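Cellulose biosynthesis protein BcsG (Salmonella typhimurium LT2, PDB 5OLT) is required for cellulose biosynthesis, the chain here being its zinc-binding extramembrane domain, of the alkaline phosphatase family. Local coordinates at residues F299-P304 / V339-L344; Q57-L62 / V326-G331. All blocks are in the same frame, centred on the assembly; numbering follows the deposited sequence.

Contact 1. Residues F299-P304 / V339-L344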
ATOM      1  N   PHE A 299       7.211 -14.216  -7.963  1.00 11.10           N
ATOM      2  CA  PHE A 299       7.245 -15.676  -7.965  1.00 12.11           C
ATOM      3  C   PHE A 299       7.247 -16.132  -9.409  1.00 12.89           C
ATOM      4  O   PHE A 299       6.658 -15.467 -10.289  1.00 13.51           O
ATOM      5  CB  PHE A 299       6.012 -16.253  -7.282  1.00 12.58           C
ATOM      6  CG  PHE A 299       5.938 -15.930  -5.815  1.00 12.60           C
ATOM      7  CD1 PHE A 299       5.389 -14.720  -5.369  1.00 12.65           C
ATOM      8  CD2 PHE A 299       6.426 -16.828  -4.892  1.00 15.04           C
ATOM      9  CE1 PHE A 299       5.319 -14.420  -4.024  1.00 13.73           C
ATOM     10  CE2 PHE A 299       6.379 -16.510  -3.530  1.00 17.44           C
ATOM     11  CZ  PHE A 299       5.808 -15.321  -3.112  1.00 14.67           C
ATOM     12  N   GLY A 300       7.944 -17.240  -9.654  1.00 14.73           N
ATOM     13  CA  GLY A 300       7.928 -17.879 -10.957  1.00 15.92           C
ATOM     14  C   GLY A 300       8.877 -17.252 -11.956  1.00 14.52           C
ATOM     15  O   GLY A 300       8.746 -17.506 -13.167  1.00 18.59           O
ATOM     16  N   MET A 301       9.827 -16.439 -11.490  0.70 15.30           N
ATOM     17  CA  MET A 301      10.816 -15.823 -12.390  0.70 16.50           C
ATOM     18  C   MET A 301      11.870 -16.839 -12.827  0.70 15.79           C
ATOM     19  O   MET A 301      12.306 -17.679 -12.032  0.70 15.56           O
ATOM     20  CB  MET A 301      11.525 -14.645 -11.756  0.70 15.55           C
ATOM     21  CG  MET A 301      10.599 -13.460 -11.459  0.70 14.92           C
ATOM     22  SD  MET A 301      11.518 -12.122 -10.685  0.70 16.28           S
ATOM     23  CE  MET A 301      12.616 -11.552 -11.987  0.70 17.46           C
ATOM     24  N   LYS A 302      12.325 -16.700 -14.065  1.00 17.02           N
ATOM     25  CA  LYS A 302      13.385 -17.578 -14.577  1.00 18.56           C
ATOM     26  C   LYS A 302      14.652 -17.295 -13.763  1.00 20.99           C
ATOM     27  O   LYS A 302      15.464 -18.215 -13.495  1.00 25.23           O
ATOM     28  CB  LYS A 302      13.628 -17.294 -16.066  1.00 18.84           C
ATOM     29  CG  LYS A 302      14.735 -18.164 -16.670  1.00 24.67           C
ATOM     30  CD  LYS A 302      14.916 -17.974 -18.161  1.00 27.75           C
ATOM     31  CE  LYS A 302      15.960 -18.979 -18.652  1.00 32.97           C
ATOM     32  NZ  LYS A 302      15.324 -20.289 -18.964  1.00 46.36           N
ATOM     33  N   ALA A 303      14.822 -16.033 -13.366  1.00 20.74           N
ATOM     34  CA  ALA A 303      15.986 -15.538 -12.631  1.00 22.44           C
ATOM     35  C   ALA A 303      15.531 -14.799 -11.365  1.00 21.02           C
ATOM     36  O   ALA A 303      15.571 -13.592 -11.295  1.00 20.57           O
ATOM     37  CB  ALA A 303      16.855 -14.666 -13.528  1.00 24.84           C
ATOM     38  N   PRO A 304      15.114 -15.563 -10.352  1.00 20.00           N
ATOM     39  CA  PRO A 304      14.635 -14.907  -9.113  1.00 18.56           C
ATOM     40  C   PRO A 304      15.684 -14.072  -8.378  1.00 19.22           C
ATOM     41  O   PRO A 304      16.885 -14.334  -8.485  1.00 21.08           O
ATOM     42  CB  PRO A 304      14.215 -16.081  -8.236  1.00 19.70           C
ATOM     43  CG  PRO A 304      14.916 -17.270  -8.819  1.00 25.87           C
ATOM     44  CD  PRO A 304      14.980 -17.023 -10.289  1.00 22.69           C
ATOM     45  N   VAL A 339      18.004 -10.536 -14.681  1.00 15.45           N
ATOM     46  CA  VAL A 339      17.286  -9.277 -14.377  1.00 13.99           C
ATOM     47  C   VAL A 339      18.185  -8.246 -13.781  1.00 13.10           C
ATOM     48  O   VAL A 339      18.995  -8.547 -12.895  1.00 13.11           O
ATOM     49  CB  VAL A 339      16.074  -9.562 -13.449  1.00 14.99           C
ATOM     50  CG1 VAL A 339      15.435  -8.282 -12.886  1.00 15.85           C
ATOM     51  CG2 VAL A 339      15.052 -10.340 -14.267  1.00 17.23           C
ATOM     52  N   ASN A 340      18.071  -7.013 -14.267  1.00 13.59           N
ATOM     53  CA  ASN A 340      18.818  -5.901 -13.700  1.00 12.66           C
ATOM     54  C   ASN A 340      18.010  -5.334 -12.522  1.00 12.86           C
ATOM     55  O   ASN A 340      17.199  -4.416 -12.696  1.00 13.33           O
ATOM     56  CB  ASN A 340      19.043  -4.814 -14.770  1.00 14.44           C
ATOM     57  CG  ASN A 340      19.921  -3.682 -14.283  1.00 14.83           C
ATOM     58  OD1 ASN A 340      20.168  -3.515 -13.094  1.00 16.01           O
ATOM     59  ND2 ASN A 340      20.413  -2.879 -15.236  1.00 19.27           N
ATOM     60  N   TRP A 341      18.231  -5.914 -11.351  1.00 12.48           N
ATOM     61  CA  TRP A 341      17.467  -5.549 -10.140  1.00 11.77           C
ATOM     62  C   TRP A 341      17.726  -4.130  -9.703  1.00 13.43           C
ATOM     63  O   TRP A 341      16.831  -3.480  -9.150  1.00 14.25           O
ATOM     64  CB  TRP A 341      17.755  -6.521  -8.995  1.00 12.18           C
ATOM     65  CG  TRP A 341      17.126  -7.840  -9.248  1.00 12.27           C
ATOM     66  CD1 TRP A 341      17.732  -8.965  -9.794  1.00 13.03           C
ATOM     67  CD2 TRP A 341      15.768  -8.194  -9.032  1.00 13.23           C
ATOM     68  NE1 TRP A 341      16.833  -9.976  -9.901  1.00 13.38           N
ATOM     69  CE2 TRP A 341      15.615  -9.547  -9.446  1.00 12.80           C
ATOM     70  CE3 TRP A 341      14.659  -7.511  -8.498  1.00 14.79           C
ATOM     71  CZ2 TRP A 341      14.401 -10.235  -9.351  1.00 14.35           C
ATOM     72  CZ3 TRP A 341      13.435  -8.214  -8.410  1.00 16.20           C
ATOM     73  CH2 TRP A 341      13.329  -9.557  -8.843  1.00 16.24           C
ATOM     74  N   ASN A 342      18.934  -3.631  -9.932  0.70 14.57           N
ATOM     75  CA  ASN A 342      19.199  -2.215  -9.676  0.70 15.14           C
ATOM     76  C   ASN A 342      18.337  -1.306 -10.467  0.70 14.68           C
ATOM     77  O   ASN A 342      17.671  -0.448  -9.909  0.70 14.75           O
ATOM     78  CB  ASN A 342      20.651  -1.905  -9.968  0.70 15.71           C
ATOM     79  CG  ASN A 342      21.534  -2.597  -9.022  0.70 15.95           C
ATOM     80  OD1 ASN A 342      22.038  -3.676  -9.320  0.70 17.93           O
ATOM     81  ND2 ASN A 342      21.698  -2.024  -7.848  0.70 17.23           N
ATOM     82  N   LYS A 343      18.301  -1.505 -11.768  1.00 14.78           N
ATOM     83  CA  LYS A 343      17.486  -0.662 -12.637  1.00 15.94           C
ATOM     84  C   LYS A 343      16.010  -0.785 -12.259  1.00 14.26           C
ATOM     85  O   LYS A 343      15.314   0.231 -12.178  1.00 13.80           O
ATOM     86  CB  LYS A 343      17.695  -1.062 -14.098  1.00 17.83           C
ATOM     87  CG  LYS A 343      16.981  -0.172 -15.096  1.00 18.82           C
ATOM     88  CD  LYS A 343      17.328  -0.629 -16.489  1.00 21.34           C
ATOM     89  CE  LYS A 343      16.728   0.282 -17.528  1.00 23.50           C
ATOM     90  NZ  LYS A 343      17.025  -0.293 -18.879  1.00 27.10           N
ATOM     91  N   LEU A 344      15.551  -2.010 -11.999  1.00 13.79           N
ATOM     92  CA  LEU A 344      14.142  -2.233 -11.650  1.00 12.86           C
ATOM     93  C   LEU A 344      13.730  -1.473 -10.386  1.00 12.01           C
ATOM     94  O   LEU A 344      12.578  -1.052 -10.296  1.00 13.29           O
ATOM     95  CB  LEU A 344      13.869  -3.724 -11.478  1.00 13.23           C
ATOM     96  CG  LEU A 344      12.428  -4.140 -11.111  1.00 13.33           C
ATOM     97  CD1 LEU A 344      11.444  -3.713 -12.199  1.00 15.59           C
ATOM     98  CD2 LEU A 344      12.393  -5.650 -10.951  1.00 15.19           C
TER
HETATM   99  O   HOH W   1      17.508 -12.143 -11.994  0.50 20.48           O
HETATM  100  O   HOH W   2      18.783 -12.357  -9.732  1.00 35.84           O

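Contact 2. Residues Q57-L62 / V326-G331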
ATOM      1  N   GLN A  57       4.027 -11.598 -21.501  0.50 16.98           N
ATOM      2  CA  GLN A  57       3.859 -12.824 -20.732  0.50 16.09           C
ATOM      3  C   GLN A  57       2.796 -12.631 -19.658  0.50 14.50           C
ATOM      4  O   GLN A  57       2.916 -11.705 -18.842  0.50 15.60           O
ATOM      5  CB  GLN A  57       5.187 -13.215 -20.090  0.50 16.44           C
ATOM      6  CG  GLN A  57       6.288 -13.425 -21.107  0.50 17.81           C
ATOM      7  CD  GLN A  57       5.981 -14.575 -22.051  0.50 20.23           C
ATOM      8  OE1 GLN A  57       5.781 -15.693 -21.612  0.50 24.34           O
ATOM      9  NE2 GLN A  57       5.915 -14.292 -23.345  0.50 21.71           N
ATOM     10  N   PRO A  58       1.767 -13.497 -19.632  1.00 13.80           N
ATOM     11  CA  PRO A  58       0.713 -13.408 -18.601  1.00 14.04           C
ATOM     12  C   PRO A  58       1.284 -13.697 -17.210  1.00 13.68           C
ATOM     13  O   PRO A  58       2.196 -14.512 -17.044  1.00 15.37           O
ATOM     14  CB  PRO A  58      -0.275 -14.520 -18.987  1.00 16.44           C
ATOM     15  CG  PRO A  58       0.002 -14.807 -20.419  1.00 22.48           C
ATOM     16  CD  PRO A  58       1.457 -14.569 -20.610  1.00 16.98           C
ATOM     17  N   PHE A  59       0.758 -12.986 -16.236  1.00 12.63           N
ATOM     18  CA  PHE A  59       1.051 -13.258 -14.834  1.00 12.27           C
ATOM     19  C   PHE A  59      -0.105 -12.719 -14.002  1.00 12.36           C
ATOM     20  O   PHE A  59      -0.976 -12.011 -14.539  1.00 12.58           O
ATOM     21  CB  PHE A  59       2.380 -12.602 -14.415  1.00 12.36           C
ATOM     22  CG  PHE A  59       2.336 -11.084 -14.337  1.00 11.63           C
ATOM     23  CD1 PHE A  59       2.456 -10.300 -15.494  1.00 12.03           C
ATOM     24  CD2 PHE A  59       2.142 -10.440 -13.100  1.00 12.56           C
ATOM     25  CE1 PHE A  59       2.415  -8.912 -15.416  1.00 11.84           C
ATOM     26  CE2 PHE A  59       2.131  -9.038 -13.030  1.00 12.55           C
ATOM     27  CZ  PHE A  59       2.262  -8.272 -14.194  1.00 12.29           C
ATOM     28  N   ASP A  60      -0.098 -13.049 -12.710  1.00 12.59           N
ATOM     29  CA  ASP A  60      -1.101 -12.554 -11.765  1.00 11.54           C
ATOM     30  C   ASP A  60      -0.503 -11.540 -10.802  1.00 11.59           C
ATOM     31  O   ASP A  60       0.610 -11.746 -10.288  1.00 13.29           O
ATOM     32  CB  ASP A  60      -1.693 -13.704 -10.947  1.00 13.20           C
ATOM     33  CG  ASP A  60      -2.379 -14.735 -11.782  1.00 16.53           C
ATOM     34  OD1 ASP A  60      -3.068 -14.342 -12.742  1.00 19.95           O
ATOM     35  OD2 ASP A  60      -2.259 -15.958 -11.452  1.00 22.22           O
ATOM     36  N   LEU A  61      -1.210 -10.426 -10.602  1.00 10.68           N
ATOM     37  CA  LEU A  61      -0.886  -9.435  -9.558  1.00  9.69           C
ATOM     38  C   LEU A  61      -1.791  -9.680  -8.358  1.00  9.66           C
ATOM     39  O   LEU A  61      -3.013  -9.804  -8.514  1.00 10.36           O
ATOM     40  CB  LEU A  61      -1.091  -7.992 -10.083  1.00 10.72           C
ATOM     41  CG  LEU A  61      -0.989  -6.906  -9.002  1.00 10.12           C
ATOM     42  CD1 LEU A  61       0.436  -6.773  -8.499  1.00 11.80           C
ATOM     43  CD2 LEU A  61      -1.432  -5.542  -9.520  1.00 12.37           C
ATOM     44  N   LEU A  62      -1.196  -9.771  -7.172  1.00  9.48           N
ATOM     45  CA  LEU A  62      -2.020  -9.946  -5.944  1.00  8.90           C
ATOM     46  C   LEU A  62      -1.601  -8.848  -4.978  1.00  8.65           C
ATOM     47  O   LEU A  62      -0.435  -8.795  -4.578  1.00  9.29           O
ATOM     48  CB  LEU A  62      -1.747 -11.332  -5.349  1.00 10.43           C
ATOM     49  CG  LEU A  62      -2.346 -11.608  -3.985  1.00 10.57           C
ATOM     50  CD1 LEU A  62      -3.857 -11.470  -3.975  1.00 12.08           C
ATOM     51  CD2 LEU A  62      -1.920 -12.996  -3.516  1.00 12.27           C
ATOM     52  N   VAL A 326       3.817  -1.036 -13.510  0.70 10.68           N
ATOM     53  CA  VAL A 326       3.977  -0.815 -14.933  0.70 11.32           C
ATOM     54  C   VAL A 326       5.303  -1.420 -15.431  0.70 10.87           C
ATOM     55  O   VAL A 326       5.318  -1.970 -16.539  0.70 10.70           O
ATOM     56  CB  VAL A 326       3.765   0.660 -15.293  0.70 11.68           C
ATOM     57  CG1 VAL A 326       5.000   1.486 -15.023  0.70 11.60           C
ATOM     58  CG2 VAL A 326       3.313   0.816 -16.728  0.70 14.77           C
ATOM     59  N   ARG A 327       6.364  -1.387 -14.599  1.00 11.10           N
ATOM     60  CA  ARG A 327       7.664  -1.991 -14.983  1.00 11.11           C
ATOM     61  C   ARG A 327       7.512  -3.487 -15.211  1.00 10.75           C
ATOM     62  O   ARG A 327       8.227  -4.065 -16.051  1.00 14.52           O
ATOM     63  CB  ARG A 327       8.747  -1.685 -13.942  1.00 11.30           C
ATOM     64  CG  ARG A 327       9.055  -0.184 -13.928  1.00 11.95           C
ATOM     65  CD  ARG A 327      10.139   0.155 -12.950  1.00 12.41           C
ATOM     66  NE  ARG A 327      10.396   1.603 -12.949  1.00 12.89           N
ATOM     67  CZ  ARG A 327      11.409   2.163 -12.286  1.00 12.53           C
ATOM     68  NH1 ARG A 327      12.277   1.414 -11.610  1.00 13.83           N
ATOM     69  NH2 ARG A 327      11.557   3.484 -12.280  1.00 14.56           N
ATOM     70  N   ALA A 328       6.545  -4.105 -14.545  1.00 10.94           N
ATOM     71  CA  ALA A 328       6.302  -5.544 -14.692  1.00 11.22           C
ATOM     72  C   ALA A 328       5.219  -5.906 -15.673  1.00 11.44           C
ATOM     73  O   ALA A 328       5.056  -7.088 -15.954  1.00 11.77           O
ATOM     74  CB  ALA A 328       5.933  -6.110 -13.339  1.00 12.38           C
ATOM     75  N   VAL A 329       4.443  -4.917 -16.158  1.00 11.89           N
ATOM     76  CA  VAL A 329       3.126  -5.246 -16.748  1.00 11.59           C
ATOM     77  C   VAL A 329       3.164  -6.092 -18.028  1.00 11.97           C
ATOM     78  O   VAL A 329       2.234  -6.871 -18.266  1.00 12.98           O
ATOM     79  CB  VAL A 329       2.228  -3.968 -16.947  1.00 12.20           C
ATOM     80  CG1 VAL A 329       2.666  -3.169 -18.171  1.00 14.11           C
ATOM     81  CG2 VAL A 329       0.759  -4.334 -17.025  1.00 14.71           C
ATOM     82  N   ASP A 330       4.263  -5.979 -18.781  1.00 12.89           N
ATOM     83  CA  ASP A 330       4.419  -6.846 -19.963  1.00 12.86           C
ATOM     84  C   ASP A 330       4.842  -8.262 -19.626  1.00 13.05           C
ATOM     85  O   ASP A 330       4.946  -9.103 -20.500  1.00 14.34           O
ATOM     86  CB  ASP A 330       5.313  -6.211 -21.047  1.00 15.22           C
ATOM     87  CG  ASP A 330       6.765  -6.026 -20.614  1.00 17.10           C
ATOM     88  OD1 ASP A 330       7.210  -6.621 -19.598  1.00 16.77           O
ATOM     89  OD2 ASP A 330       7.480  -5.295 -21.331  1.00 21.16           O
ATOM     90  N   GLY A 331       5.103  -8.512 -18.344  1.00 13.47           N
ATOM     91  CA  GLY A 331       5.466  -9.848 -17.851  1.00 13.90           C
ATOM     92  C   GLY A 331       6.869 -10.299 -18.221  1.00 14.27           C
ATOM     93  O   GLY A 331       7.253 -11.417 -17.856  1.00 13.90           O
TER
HETATM   94  O   HOH W   3       1.504  -9.329 -19.298  1.00 16.76           O

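Contact 1. Residues F299-P304 / V339-L344
Met301 and Trp341 reach toward each other tip to tip in a Met-aromatic contact, a small example of how a thioether can join a loop to the start of a helix. In the conformer described here (a second is also modelled), the sulfur lies at the edge of the indole, SD of Met301 being 4.8 Å from the centroid of the six-membered ring of Trp341 and 74° off its normal. The terminal methyl touches the same benzene ring, with CE of Met301 3.4 Å from CZ2 of Trp341, and it also rests on Val339, whose CG2 is 3.5 Å from that same CE. The bend at chi3 (68°), after an extended chi2, is what turns the methyl toward both partners. Val339 serves the indole as well: its other branch, CG1, sits over one face near the rim.

Polar groups meet here through water. One molecule accepts from Val339 N and Trp341 NE1; it lies unusually close to Ala303 O (2.5 Å), so that leg is doubtful. A second donates to Pro304 O. The single indole N-H is shared between the two waters, weakly toward the second, and no direct hydrogen bond joins the segments.

Farther out, Leu333 and Phe334 pack on Met301, while His305 meets the indole edge-to-face. The contact lies at the surface, linking the loop that follows strand 291-299 to the first turn of helix 341-345. Asn340 is the N-cap of that helix: Lys343 N donates to Asn340 OD1 at 3.0 Å, almost straight at 170°, from above the plane of the side-chain carbonyl.

Contact 2. Residues Q57-L62 / V326-G331
Gln57 and Gly331 bring the two backbones to within 4.4 Å, CA to CA, where the end of one helix meets the approach to a strand. The chain leaving helix 318-328 makes a type I beta turn from Ala328 to Gly331, closed by Gly331 N donating to Ala328 O, and Gly331 then departs from helical geometry with a positive phi of 73°. Just before it, Asp330 O accepts from Gln57 N at 2.8 Å in a nearly straight bond (164°). The return link is softer, a CA-H...O contact from Gly331 CA to Gln57 O, 3.3 Å apart. A water completes the join by donating to both Gln57 O and Val329 O.

Phe59 is the side chain that packs against the turn. Its CG stands between the backbone N and the carbonyl carbon (chi1 70°), and the ring extends toward the turn residues. CE1 of Phe59 lies 3.3 Å from Ala328 O, which approaches obliquely, and 3.5 Å from Val329 O, which stands at the ring edge near its plane. CD1 of Phe59 packs against Gly331 CA at 3.8 Å. A looser apolar touch joins CZ of Phe59 to CB of Ala328. Gln57 adds its aliphatic part, CB resting 3.5 Å from Gly331 O, while in the conformer described, one of two modelled, its amide leads away and NE2 bonds to Asp55 O.

Phe334 and Phe141 also meet the Phe59 ring, the latter edge-to-face. Both Phe59 and Ala328 touch Met260 of strand 259-265, the neighbour of strand 60-66 in the central mixed sheet, so the end of helix 318-328 is packed against the start of two adjacent parallel strands.

The centres of contact 1 and contact 2 are about 12 Å apart, on the same side of the chain's centre, and their segments alternate along the sequence: 57-62, 299-304, 326-331, 339-344. Each joins a segment at an end of a strand of the central mixed sheet, 60-66 or 291-299, to a part of the later chain, where helices 318-328 and 341-345 follow one another. The contacts also meet directly, Arg327 NH1 probably donating to Leu344 O at 2.8 Å. Phe334, between those helices, touches Met301 of contact 1 and Phe59 of contact 2. Contact 2 thus packs a helix end at the strand starts, and contact 1 a helix start on the loop after strand 291-299.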